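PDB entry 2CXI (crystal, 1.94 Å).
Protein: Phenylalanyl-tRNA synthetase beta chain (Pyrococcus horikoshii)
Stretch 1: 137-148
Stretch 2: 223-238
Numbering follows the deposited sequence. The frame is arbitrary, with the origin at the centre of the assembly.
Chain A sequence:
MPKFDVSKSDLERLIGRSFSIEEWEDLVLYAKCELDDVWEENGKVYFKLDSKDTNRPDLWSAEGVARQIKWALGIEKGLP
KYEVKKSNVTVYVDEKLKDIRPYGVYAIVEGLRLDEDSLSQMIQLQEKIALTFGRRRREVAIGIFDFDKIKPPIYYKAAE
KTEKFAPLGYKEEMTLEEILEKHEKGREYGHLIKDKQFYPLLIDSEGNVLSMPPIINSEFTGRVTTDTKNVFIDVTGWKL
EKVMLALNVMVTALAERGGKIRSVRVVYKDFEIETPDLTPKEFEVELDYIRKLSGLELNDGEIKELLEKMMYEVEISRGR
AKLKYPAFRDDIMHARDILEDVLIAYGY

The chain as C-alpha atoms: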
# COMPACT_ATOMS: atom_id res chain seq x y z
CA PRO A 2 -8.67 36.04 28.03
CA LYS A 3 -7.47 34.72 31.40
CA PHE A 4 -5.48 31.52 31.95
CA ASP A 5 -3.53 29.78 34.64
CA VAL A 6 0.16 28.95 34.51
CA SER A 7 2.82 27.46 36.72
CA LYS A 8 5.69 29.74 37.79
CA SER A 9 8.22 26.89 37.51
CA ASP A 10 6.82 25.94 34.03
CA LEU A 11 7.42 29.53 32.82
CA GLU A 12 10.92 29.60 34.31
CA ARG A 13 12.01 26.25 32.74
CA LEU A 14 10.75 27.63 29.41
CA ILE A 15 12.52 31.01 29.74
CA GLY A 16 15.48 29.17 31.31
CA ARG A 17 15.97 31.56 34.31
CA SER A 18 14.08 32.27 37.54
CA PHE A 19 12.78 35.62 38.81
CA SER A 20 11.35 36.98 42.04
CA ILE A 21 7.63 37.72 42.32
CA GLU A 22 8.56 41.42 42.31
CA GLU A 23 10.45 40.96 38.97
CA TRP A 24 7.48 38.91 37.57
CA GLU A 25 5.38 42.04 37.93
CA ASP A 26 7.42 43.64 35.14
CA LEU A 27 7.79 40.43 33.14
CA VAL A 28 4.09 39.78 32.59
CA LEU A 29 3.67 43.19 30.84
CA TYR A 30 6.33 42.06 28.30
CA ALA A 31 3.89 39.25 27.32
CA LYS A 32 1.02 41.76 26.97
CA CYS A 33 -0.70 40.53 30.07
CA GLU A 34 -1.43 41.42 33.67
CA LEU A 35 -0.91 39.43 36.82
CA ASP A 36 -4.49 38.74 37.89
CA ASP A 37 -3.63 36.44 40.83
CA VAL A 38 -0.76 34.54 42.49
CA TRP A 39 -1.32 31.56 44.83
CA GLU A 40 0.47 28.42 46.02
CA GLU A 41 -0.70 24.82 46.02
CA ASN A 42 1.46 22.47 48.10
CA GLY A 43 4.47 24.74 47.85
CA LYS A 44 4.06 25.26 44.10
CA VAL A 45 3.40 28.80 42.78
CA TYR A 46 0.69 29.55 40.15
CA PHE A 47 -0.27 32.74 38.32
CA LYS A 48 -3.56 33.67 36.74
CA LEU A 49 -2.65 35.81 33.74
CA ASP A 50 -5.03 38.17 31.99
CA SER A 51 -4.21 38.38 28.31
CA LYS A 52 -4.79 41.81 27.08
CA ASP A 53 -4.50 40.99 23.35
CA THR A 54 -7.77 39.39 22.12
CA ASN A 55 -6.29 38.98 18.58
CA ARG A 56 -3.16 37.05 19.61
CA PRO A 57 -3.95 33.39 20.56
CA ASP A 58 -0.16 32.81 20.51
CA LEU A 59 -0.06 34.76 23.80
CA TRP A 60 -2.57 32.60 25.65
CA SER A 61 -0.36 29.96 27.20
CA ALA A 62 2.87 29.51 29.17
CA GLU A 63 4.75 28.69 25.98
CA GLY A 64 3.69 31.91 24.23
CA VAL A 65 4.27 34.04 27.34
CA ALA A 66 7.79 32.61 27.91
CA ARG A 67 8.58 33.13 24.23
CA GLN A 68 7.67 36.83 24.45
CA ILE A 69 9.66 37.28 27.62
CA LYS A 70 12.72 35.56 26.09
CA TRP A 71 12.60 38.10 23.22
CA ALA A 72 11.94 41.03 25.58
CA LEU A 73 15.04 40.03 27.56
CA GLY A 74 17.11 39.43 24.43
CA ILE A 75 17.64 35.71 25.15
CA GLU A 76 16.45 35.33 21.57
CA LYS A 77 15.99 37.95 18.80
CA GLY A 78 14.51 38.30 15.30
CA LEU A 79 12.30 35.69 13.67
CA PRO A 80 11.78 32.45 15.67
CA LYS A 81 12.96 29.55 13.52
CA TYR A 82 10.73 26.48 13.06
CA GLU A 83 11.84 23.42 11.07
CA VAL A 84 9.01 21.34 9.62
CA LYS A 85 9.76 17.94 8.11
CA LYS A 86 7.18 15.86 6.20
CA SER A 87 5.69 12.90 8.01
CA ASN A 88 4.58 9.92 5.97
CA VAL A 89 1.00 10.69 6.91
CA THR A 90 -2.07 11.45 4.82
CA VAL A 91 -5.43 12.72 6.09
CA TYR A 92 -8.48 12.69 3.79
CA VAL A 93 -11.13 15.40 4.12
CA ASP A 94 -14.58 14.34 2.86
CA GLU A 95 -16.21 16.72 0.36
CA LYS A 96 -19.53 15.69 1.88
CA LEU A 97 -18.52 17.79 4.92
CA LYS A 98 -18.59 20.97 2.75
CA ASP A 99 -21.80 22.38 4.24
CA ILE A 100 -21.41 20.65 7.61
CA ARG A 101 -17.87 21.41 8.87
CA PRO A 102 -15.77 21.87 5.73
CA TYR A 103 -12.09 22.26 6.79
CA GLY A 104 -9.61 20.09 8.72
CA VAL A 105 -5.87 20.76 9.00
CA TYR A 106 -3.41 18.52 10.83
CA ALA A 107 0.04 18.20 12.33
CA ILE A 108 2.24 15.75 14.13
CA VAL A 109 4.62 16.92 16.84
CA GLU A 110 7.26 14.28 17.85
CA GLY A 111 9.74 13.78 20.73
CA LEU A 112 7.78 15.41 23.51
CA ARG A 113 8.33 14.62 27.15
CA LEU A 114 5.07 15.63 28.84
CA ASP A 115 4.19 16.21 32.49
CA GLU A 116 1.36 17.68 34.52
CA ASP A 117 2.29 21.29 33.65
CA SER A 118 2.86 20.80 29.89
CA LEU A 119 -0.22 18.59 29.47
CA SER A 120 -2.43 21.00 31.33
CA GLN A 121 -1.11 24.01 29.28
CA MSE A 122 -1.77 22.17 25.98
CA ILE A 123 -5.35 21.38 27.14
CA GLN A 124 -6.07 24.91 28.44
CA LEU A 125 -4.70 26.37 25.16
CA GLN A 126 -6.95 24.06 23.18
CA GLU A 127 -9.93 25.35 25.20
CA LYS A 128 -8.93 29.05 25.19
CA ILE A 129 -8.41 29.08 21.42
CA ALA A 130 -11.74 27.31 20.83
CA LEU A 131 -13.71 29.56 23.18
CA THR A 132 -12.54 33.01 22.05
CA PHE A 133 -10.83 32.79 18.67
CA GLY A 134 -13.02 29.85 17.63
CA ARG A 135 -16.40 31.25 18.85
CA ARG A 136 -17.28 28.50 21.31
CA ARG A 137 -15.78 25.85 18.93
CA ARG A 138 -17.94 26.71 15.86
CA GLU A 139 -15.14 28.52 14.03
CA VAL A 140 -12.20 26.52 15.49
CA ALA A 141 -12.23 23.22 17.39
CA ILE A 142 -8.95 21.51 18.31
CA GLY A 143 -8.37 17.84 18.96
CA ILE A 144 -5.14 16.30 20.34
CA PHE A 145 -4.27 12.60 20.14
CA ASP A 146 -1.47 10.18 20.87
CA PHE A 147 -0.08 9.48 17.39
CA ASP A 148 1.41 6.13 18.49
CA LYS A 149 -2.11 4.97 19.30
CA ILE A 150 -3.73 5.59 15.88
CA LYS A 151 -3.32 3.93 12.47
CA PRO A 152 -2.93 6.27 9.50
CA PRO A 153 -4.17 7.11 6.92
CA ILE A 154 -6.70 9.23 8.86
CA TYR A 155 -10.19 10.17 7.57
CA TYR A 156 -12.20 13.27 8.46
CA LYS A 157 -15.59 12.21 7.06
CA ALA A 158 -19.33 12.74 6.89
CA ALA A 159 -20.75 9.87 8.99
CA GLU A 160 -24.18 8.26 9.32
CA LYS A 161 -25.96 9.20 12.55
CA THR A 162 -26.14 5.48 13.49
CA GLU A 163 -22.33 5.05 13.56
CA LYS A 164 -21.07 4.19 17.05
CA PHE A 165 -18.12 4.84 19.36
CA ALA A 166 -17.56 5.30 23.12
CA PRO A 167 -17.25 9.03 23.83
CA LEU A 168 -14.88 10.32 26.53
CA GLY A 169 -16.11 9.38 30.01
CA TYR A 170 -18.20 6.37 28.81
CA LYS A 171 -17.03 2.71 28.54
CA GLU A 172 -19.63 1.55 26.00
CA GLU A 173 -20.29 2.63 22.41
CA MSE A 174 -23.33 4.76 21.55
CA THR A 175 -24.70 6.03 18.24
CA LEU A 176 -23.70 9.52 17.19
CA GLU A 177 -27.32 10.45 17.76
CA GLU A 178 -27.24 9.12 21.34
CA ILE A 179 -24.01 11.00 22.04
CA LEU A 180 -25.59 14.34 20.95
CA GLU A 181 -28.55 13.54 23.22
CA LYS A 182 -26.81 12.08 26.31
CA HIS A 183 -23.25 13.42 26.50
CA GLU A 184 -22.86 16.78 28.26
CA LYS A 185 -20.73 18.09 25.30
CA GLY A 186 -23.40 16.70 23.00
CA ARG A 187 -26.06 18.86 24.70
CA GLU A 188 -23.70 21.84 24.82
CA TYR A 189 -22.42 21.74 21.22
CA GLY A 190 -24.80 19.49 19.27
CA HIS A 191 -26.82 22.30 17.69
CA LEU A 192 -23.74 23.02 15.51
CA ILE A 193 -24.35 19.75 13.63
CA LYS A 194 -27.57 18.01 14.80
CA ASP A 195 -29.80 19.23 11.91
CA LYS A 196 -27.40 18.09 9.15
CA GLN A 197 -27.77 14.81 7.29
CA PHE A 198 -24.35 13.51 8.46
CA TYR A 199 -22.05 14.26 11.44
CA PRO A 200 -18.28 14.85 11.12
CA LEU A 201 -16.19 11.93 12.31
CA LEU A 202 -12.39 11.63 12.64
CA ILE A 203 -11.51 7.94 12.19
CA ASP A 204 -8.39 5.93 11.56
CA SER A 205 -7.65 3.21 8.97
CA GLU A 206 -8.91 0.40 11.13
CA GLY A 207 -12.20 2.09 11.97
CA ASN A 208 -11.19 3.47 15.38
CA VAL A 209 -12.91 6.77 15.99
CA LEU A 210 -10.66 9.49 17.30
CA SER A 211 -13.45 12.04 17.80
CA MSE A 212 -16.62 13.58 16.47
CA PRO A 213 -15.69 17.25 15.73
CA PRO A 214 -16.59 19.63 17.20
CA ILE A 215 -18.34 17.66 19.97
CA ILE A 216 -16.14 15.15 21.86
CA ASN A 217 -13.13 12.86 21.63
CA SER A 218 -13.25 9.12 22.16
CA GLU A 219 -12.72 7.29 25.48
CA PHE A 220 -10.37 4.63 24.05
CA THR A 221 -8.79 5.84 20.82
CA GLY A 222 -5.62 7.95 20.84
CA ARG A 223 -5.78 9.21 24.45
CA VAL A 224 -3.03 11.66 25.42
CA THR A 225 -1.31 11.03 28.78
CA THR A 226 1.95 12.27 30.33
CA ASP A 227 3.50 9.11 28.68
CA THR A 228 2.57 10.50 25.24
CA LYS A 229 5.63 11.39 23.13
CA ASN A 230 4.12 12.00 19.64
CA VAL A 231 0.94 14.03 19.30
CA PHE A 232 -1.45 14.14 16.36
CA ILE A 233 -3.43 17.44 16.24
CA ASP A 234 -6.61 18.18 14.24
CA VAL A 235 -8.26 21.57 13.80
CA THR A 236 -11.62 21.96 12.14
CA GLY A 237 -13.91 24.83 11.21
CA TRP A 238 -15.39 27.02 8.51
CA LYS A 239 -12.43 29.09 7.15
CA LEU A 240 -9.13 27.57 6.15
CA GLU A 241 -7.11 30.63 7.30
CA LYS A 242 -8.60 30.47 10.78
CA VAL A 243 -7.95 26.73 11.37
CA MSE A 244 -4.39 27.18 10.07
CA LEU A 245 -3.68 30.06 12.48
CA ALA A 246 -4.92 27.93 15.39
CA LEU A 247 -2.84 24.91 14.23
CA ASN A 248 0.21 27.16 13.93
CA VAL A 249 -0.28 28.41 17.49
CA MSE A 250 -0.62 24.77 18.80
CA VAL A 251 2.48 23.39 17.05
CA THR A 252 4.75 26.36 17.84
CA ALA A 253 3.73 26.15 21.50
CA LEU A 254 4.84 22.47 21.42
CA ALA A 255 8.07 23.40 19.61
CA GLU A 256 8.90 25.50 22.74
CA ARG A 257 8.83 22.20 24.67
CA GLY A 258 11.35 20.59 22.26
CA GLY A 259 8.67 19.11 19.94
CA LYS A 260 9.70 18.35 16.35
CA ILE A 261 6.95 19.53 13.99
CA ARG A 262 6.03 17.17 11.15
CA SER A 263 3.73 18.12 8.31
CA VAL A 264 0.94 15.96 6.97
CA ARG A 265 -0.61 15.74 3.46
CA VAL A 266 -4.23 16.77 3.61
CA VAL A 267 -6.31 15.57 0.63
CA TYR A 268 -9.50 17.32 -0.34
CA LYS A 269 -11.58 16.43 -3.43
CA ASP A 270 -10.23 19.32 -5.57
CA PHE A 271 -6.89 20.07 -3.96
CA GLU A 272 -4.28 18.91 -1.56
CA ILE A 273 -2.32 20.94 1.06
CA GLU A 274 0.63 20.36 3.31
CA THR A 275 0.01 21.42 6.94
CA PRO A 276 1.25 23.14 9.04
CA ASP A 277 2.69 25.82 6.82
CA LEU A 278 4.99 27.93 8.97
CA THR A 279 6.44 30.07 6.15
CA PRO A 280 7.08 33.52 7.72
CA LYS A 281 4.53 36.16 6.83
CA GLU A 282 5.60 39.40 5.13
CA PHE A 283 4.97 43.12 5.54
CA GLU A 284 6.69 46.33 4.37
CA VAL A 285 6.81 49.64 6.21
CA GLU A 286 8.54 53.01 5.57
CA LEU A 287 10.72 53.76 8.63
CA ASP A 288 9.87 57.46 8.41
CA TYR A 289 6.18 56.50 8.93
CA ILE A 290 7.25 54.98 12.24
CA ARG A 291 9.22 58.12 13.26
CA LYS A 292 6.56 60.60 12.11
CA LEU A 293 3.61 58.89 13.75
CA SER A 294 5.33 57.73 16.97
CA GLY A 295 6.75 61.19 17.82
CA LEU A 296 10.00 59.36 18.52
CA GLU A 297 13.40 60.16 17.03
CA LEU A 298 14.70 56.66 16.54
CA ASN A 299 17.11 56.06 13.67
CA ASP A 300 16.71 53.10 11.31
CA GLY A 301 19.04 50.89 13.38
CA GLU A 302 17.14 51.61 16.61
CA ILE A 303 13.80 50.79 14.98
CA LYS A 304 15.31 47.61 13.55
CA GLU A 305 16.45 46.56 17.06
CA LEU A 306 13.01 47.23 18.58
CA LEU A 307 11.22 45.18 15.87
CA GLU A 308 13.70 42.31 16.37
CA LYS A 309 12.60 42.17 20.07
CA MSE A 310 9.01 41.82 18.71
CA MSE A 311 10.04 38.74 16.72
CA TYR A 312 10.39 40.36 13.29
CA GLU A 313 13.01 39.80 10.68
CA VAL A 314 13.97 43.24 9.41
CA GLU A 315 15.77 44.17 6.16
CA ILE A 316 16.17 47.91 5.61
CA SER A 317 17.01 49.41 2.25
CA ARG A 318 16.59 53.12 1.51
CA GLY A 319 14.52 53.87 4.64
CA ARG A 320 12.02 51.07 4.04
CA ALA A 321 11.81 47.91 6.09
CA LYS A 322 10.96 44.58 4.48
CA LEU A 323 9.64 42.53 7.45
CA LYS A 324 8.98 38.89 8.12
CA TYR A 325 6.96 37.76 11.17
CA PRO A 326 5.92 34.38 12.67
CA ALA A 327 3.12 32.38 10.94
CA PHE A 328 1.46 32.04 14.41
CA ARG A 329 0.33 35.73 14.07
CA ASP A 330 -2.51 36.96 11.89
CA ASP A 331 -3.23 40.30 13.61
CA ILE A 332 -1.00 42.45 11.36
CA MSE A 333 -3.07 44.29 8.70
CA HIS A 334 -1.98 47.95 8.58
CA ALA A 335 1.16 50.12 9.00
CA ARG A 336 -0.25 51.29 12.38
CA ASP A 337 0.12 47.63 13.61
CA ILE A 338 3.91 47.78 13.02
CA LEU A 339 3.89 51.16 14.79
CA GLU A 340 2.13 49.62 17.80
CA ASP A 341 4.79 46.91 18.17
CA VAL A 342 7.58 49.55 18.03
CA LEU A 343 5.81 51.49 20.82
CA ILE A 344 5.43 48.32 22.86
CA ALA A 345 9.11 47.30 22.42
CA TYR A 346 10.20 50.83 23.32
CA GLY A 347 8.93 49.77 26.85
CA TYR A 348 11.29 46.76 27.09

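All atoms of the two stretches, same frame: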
# COMPACT_ATOMS: atom_id res chain seq x y z
N ARG A 137 -16.10 27.06 19.72
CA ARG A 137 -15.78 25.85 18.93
C ARG A 137 -16.36 25.87 17.49
O ARG A 137 -15.97 25.06 16.66
CB ARG A 137 -16.31 24.59 19.63
CG ARG A 137 -15.66 24.21 20.94
CD ARG A 137 -15.93 22.72 21.26
NE ARG A 137 -15.43 22.31 22.58
CZ ARG A 137 -15.62 21.09 23.10
NH1 ARG A 137 -16.29 20.18 22.42
NH2 ARG A 137 -15.14 20.79 24.32
N ARG A 138 -17.31 26.77 17.21
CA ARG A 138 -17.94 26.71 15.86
C ARG A 138 -16.93 27.03 14.79
O ARG A 138 -16.87 26.35 13.77
CB ARG A 138 -19.14 27.65 15.73
CG ARG A 138 -19.88 27.38 14.44
CD ARG A 138 -21.08 28.34 14.12
NE ARG A 138 -21.19 28.23 12.69
CZ ARG A 138 -20.53 28.98 11.83
NH1 ARG A 138 -19.73 29.96 12.25
NH2 ARG A 138 -20.66 28.72 10.53
N GLU A 139 -16.12 28.08 15.02
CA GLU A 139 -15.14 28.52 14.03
C GLU A 139 -13.83 27.72 14.08
O GLU A 139 -13.19 27.56 13.05
CB GLU A 139 -14.88 30.04 14.12
CG GLU A 139 -16.11 30.82 13.68
CD GLU A 139 -16.00 32.32 13.88
OE1 GLU A 139 -17.08 32.97 14.05
OE2 GLU A 139 -14.86 32.90 13.82
N VAL A 140 -13.44 27.28 15.28
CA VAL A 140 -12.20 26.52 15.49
C VAL A 140 -12.41 25.56 16.64
O VAL A 140 -12.75 25.98 17.77
CB VAL A 140 -10.97 27.44 15.85
CG1 VAL A 140 -9.72 26.56 16.16
CG2 VAL A 140 -10.64 28.38 14.75
N ALA A 141 -12.24 24.26 16.35
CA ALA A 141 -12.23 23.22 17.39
C ALA A 141 -10.93 22.43 17.24
O ALA A 141 -10.52 22.14 16.11
CB ALA A 141 -13.47 22.29 17.23
N ILE A 142 -10.27 22.14 18.35
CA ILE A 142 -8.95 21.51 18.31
C ILE A 142 -9.04 20.19 19.01
O ILE A 142 -9.49 20.10 20.17
CB ILE A 142 -7.85 22.40 19.00
CG1 ILE A 142 -7.74 23.74 18.25
CG2 ILE A 142 -6.45 21.65 19.10
CD1 ILE A 142 -7.10 24.90 19.13
N GLY A 143 -8.58 19.16 18.32
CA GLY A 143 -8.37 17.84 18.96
C GLY A 143 -6.87 17.51 19.08
O GLY A 143 -6.04 17.87 18.20
N ILE A 144 -6.51 16.82 20.16
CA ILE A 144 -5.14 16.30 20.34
C ILE A 144 -5.19 14.82 20.69
O ILE A 144 -6.06 14.38 21.46
CB ILE A 144 -4.38 17.09 21.40
CG1 ILE A 144 -4.25 18.55 20.98
CG2 ILE A 144 -2.98 16.55 21.55
CD1 ILE A 144 -3.88 19.46 22.16
N PHE A 145 -4.26 14.07 20.11
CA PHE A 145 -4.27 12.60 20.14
C PHE A 145 -2.86 12.06 20.27
O PHE A 145 -1.92 12.67 19.79
CB PHE A 145 -4.97 12.02 18.89
CG PHE A 145 -6.38 12.56 18.69
CD1 PHE A 145 -6.59 13.69 17.90
CD2 PHE A 145 -7.47 12.00 19.38
CE1 PHE A 145 -7.89 14.24 17.75
CE2 PHE A 145 -8.77 12.53 19.24
CZ PHE A 145 -8.97 13.64 18.40
N ASP A 146 -2.74 10.89 20.88
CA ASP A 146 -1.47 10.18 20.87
C ASP A 146 -1.27 9.47 19.53
O ASP A 146 -1.97 8.47 19.21
CB ASP A 146 -1.45 9.17 22.03
CG ASP A 146 -0.05 8.59 22.30
OD1 ASP A 146 0.75 8.39 21.35
OD2 ASP A 146 0.34 8.39 23.46
N PHE A 147 -0.32 9.97 18.75
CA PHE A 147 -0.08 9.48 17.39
C PHE A 147 0.29 7.98 17.34
O PHE A 147 -0.09 7.25 16.39
CB PHE A 147 0.98 10.32 16.68
CG PHE A 147 1.30 9.83 15.28
CD1 PHE A 147 0.36 9.93 14.27
CD2 PHE A 147 2.53 9.22 15.00
CE1 PHE A 147 0.62 9.46 12.94
CE2 PHE A 147 2.81 8.74 13.68
CZ PHE A 147 1.83 8.89 12.66
N ASP A 148 0.99 7.54 18.38
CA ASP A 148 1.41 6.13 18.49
C ASP A 148 0.23 5.20 18.67
O ASP A 148 0.37 4.01 18.49
CB ASP A 148 2.38 5.96 19.66
CG ASP A 148 3.68 6.65 19.41
OD1 ASP A 148 3.97 6.97 18.24
OD2 ASP A 148 4.48 6.89 20.33
N ARG A 223 -5.86 8.37 23.24
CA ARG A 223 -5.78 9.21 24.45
C ARG A 223 -4.39 9.73 24.77
O ARG A 223 -3.40 8.98 24.71
CB ARG A 223 -6.37 8.46 25.65
CG ARG A 223 -7.85 8.19 25.46
CD ARG A 223 -8.75 9.39 25.72
NE ARG A 223 -8.58 9.98 27.06
CZ ARG A 223 -9.09 9.48 28.18
NH1 ARG A 223 -9.79 8.36 28.16
NH2 ARG A 223 -8.89 10.11 29.33
N VAL A 224 -4.29 11.03 25.03
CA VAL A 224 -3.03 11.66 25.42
C VAL A 224 -2.84 11.56 26.95
O VAL A 224 -3.72 11.91 27.73
CB VAL A 224 -2.97 13.17 25.03
CG1 VAL A 224 -1.63 13.79 25.39
CG2 VAL A 224 -3.25 13.38 23.52
N THR A 225 -1.67 11.09 27.35
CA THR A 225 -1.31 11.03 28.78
C THR A 225 0.05 11.71 28.94
O THR A 225 0.66 12.12 27.95
CB THR A 225 -1.25 9.56 29.30
OG1 THR A 225 -0.11 8.91 28.73
CG2 THR A 225 -2.46 8.68 28.85
N THR A 226 0.56 11.80 30.18
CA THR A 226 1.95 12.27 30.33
C THR A 226 2.99 11.29 29.74
O THR A 226 4.16 11.66 29.60
CB THR A 226 2.30 12.56 31.82
OG1 THR A 226 2.08 11.37 32.57
CG2 THR A 226 1.33 13.59 32.42
N ASP A 227 2.60 10.05 29.40
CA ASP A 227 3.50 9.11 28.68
C ASP A 227 3.53 9.33 27.16
O ASP A 227 4.41 8.80 26.46
CB ASP A 227 3.12 7.67 28.96
CG ASP A 227 3.38 7.29 30.41
OD1 ASP A 227 4.39 7.73 30.98
OD2 ASP A 227 2.59 6.58 31.06
N THR A 228 2.59 10.14 26.67
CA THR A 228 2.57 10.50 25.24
C THR A 228 3.82 11.27 24.79
O THR A 228 4.21 12.27 25.39
CB THR A 228 1.27 11.26 24.90
OG1 THR A 228 0.16 10.37 25.08
CG2 THR A 228 1.24 11.64 23.39
N LYS A 229 4.45 10.76 23.74
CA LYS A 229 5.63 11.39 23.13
C LYS A 229 5.35 12.09 21.78
O LYS A 229 5.99 13.10 21.45
CB LYS A 229 6.73 10.33 22.93
CG LYS A 229 7.32 9.81 24.25
CD LYS A 229 8.50 8.85 23.95
CE LYS A 229 8.98 8.16 25.24
NZ LYS A 229 8.00 7.07 25.65
N ASN A 230 4.40 11.54 21.01
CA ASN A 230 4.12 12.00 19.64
C ASN A 230 2.65 12.31 19.56
O ASN A 230 1.82 11.45 19.82
CB ASN A 230 4.47 10.90 18.61
CG ASN A 230 5.92 10.46 18.71
OD1 ASN A 230 6.84 11.27 18.65
ND2 ASN A 230 6.14 9.15 18.91
N VAL A 231 2.33 13.57 19.28
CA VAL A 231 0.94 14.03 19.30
C VAL A 231 0.46 14.28 17.87
O VAL A 231 1.20 14.81 17.03
CB VAL A 231 0.75 15.31 20.20
CG1 VAL A 231 1.76 16.32 19.91
CG2 VAL A 231 -0.53 15.99 19.92
N PHE A 232 -0.79 13.89 17.62
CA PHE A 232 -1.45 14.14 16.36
C PHE A 232 -2.52 15.22 16.67
O PHE A 232 -3.34 15.06 17.61
CB PHE A 232 -2.07 12.84 15.80
CG PHE A 232 -2.91 13.05 14.54
CD1 PHE A 232 -4.32 13.07 14.61
CD2 PHE A 232 -2.29 13.23 13.29
CE1 PHE A 232 -5.10 13.27 13.45
CE2 PHE A 232 -3.08 13.44 12.13
CZ PHE A 232 -4.46 13.46 12.22
N ILE A 233 -2.49 16.31 15.94
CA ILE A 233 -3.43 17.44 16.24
C ILE A 233 -4.37 17.66 15.07
O ILE A 233 -3.92 17.67 13.92
CB ILE A 233 -2.66 18.75 16.54
CG1 ILE A 233 -1.67 18.60 17.73
CG2 ILE A 233 -3.65 19.97 16.78
CD1 ILE A 233 -0.47 19.58 17.61
N ASP A 234 -5.67 17.82 15.33
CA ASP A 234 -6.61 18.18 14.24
C ASP A 234 -7.26 19.52 14.60
O ASP A 234 -7.53 19.78 15.79
CB ASP A 234 -7.66 17.09 13.96
CG ASP A 234 -8.90 17.17 14.89
OD1 ASP A 234 -10.02 17.52 14.42
OD2 ASP A 234 -8.84 16.92 16.11
N VAL A 235 -7.49 20.35 13.59
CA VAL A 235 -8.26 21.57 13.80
C VAL A 235 -9.27 21.67 12.71
O VAL A 235 -8.92 21.54 11.53
CB VAL A 235 -7.38 22.83 13.72
CG1 VAL A 235 -8.17 24.06 14.25
CG2 VAL A 235 -6.01 22.64 14.47
N THR A 236 -10.53 21.85 13.10
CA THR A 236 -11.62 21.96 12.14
C THR A 236 -12.37 23.29 12.26
O THR A 236 -12.38 23.92 13.34
CB THR A 236 -12.62 20.81 12.28
OG1 THR A 236 -13.07 20.73 13.65
CG2 THR A 236 -11.95 19.40 11.97
N GLY A 237 -13.07 23.64 11.18
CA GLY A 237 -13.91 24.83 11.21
C GLY A 237 -14.35 25.22 9.83
O GLY A 237 -14.41 24.38 8.93
N TRP A 238 -14.70 26.50 9.69
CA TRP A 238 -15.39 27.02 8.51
C TRP A 238 -14.52 27.83 7.54
O TRP A 238 -14.92 28.05 6.39
CB TRP A 238 -16.60 27.85 8.99
CG TRP A 238 -17.76 26.92 9.36
CD1 TRP A 238 -18.03 26.36 10.60
CD2 TRP A 238 -18.75 26.38 8.47
NE1 TRP A 238 -19.13 25.54 10.52
CE2 TRP A 238 -19.60 25.54 9.23
CE3 TRP A 238 -19.01 26.54 7.09
CZ2 TRP A 238 -20.70 24.86 8.67
CZ3 TRP A 238 -20.10 25.86 6.53
CH2 TRP A 238 -20.93 25.04 7.32
O HOH W 1 -13.43 29.03 10.80
O HOH W 2 -11.58 19.47 15.45
O HOH W 3 3.46 8.83 21.82

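The two stretches pair as antiparallel strands, 140-146 against 231-237, with N-to-C directions 158° apart and 1071 Å² buried in total. Before the strand of stretch 2, a type I turn from Thr225 to Thr228 presents the Thr228 hydroxyl: OG1 donates to Asp146 OD2 at 2.6 Å and accepts from Thr225 N at 3.0 Å, so one side chain ties the turn to the neighbouring strand. Asn230 grips the far end of stretch 1. Its O accepts from Phe147 N (2.8 Å, 154°), while its ND2 donates to Asp148 OD1 and OD2, both at 3.1 Å.

The ladder proper follows. Phe232 N donates to Phe145 O (2.7 Å, 168°); the return bond, Phe145 N to Phe232 O, is short at 2.8 Å but weak because it is bent to 130°. The two rings meet at CD1 of each, 4.0 Å apart. On the other face, Ile233 CG2 packs against Ile142 CG2 at 4.0 Å. Gly143 N donates to Asp234 O (2.8 Å, 161°) and Asp234 N to Gly143 O (2.9 Å, 157°); an ideal CB on Gly143 would lie 2.1 Å from Asp234 OD2. Val235 CG1 meets Ile142 CG1 at 4.0 Å, on the same face as Ile233. Ala141 N donates to Thr236 O (3.0 Å, 159°) and Thr236 N to Ala141 O (3.0 Å, 162°). Finally, Trp238 receives the Arg138 guanidinium flat on its ring, planes 19° apart, a cation-pi arrangement.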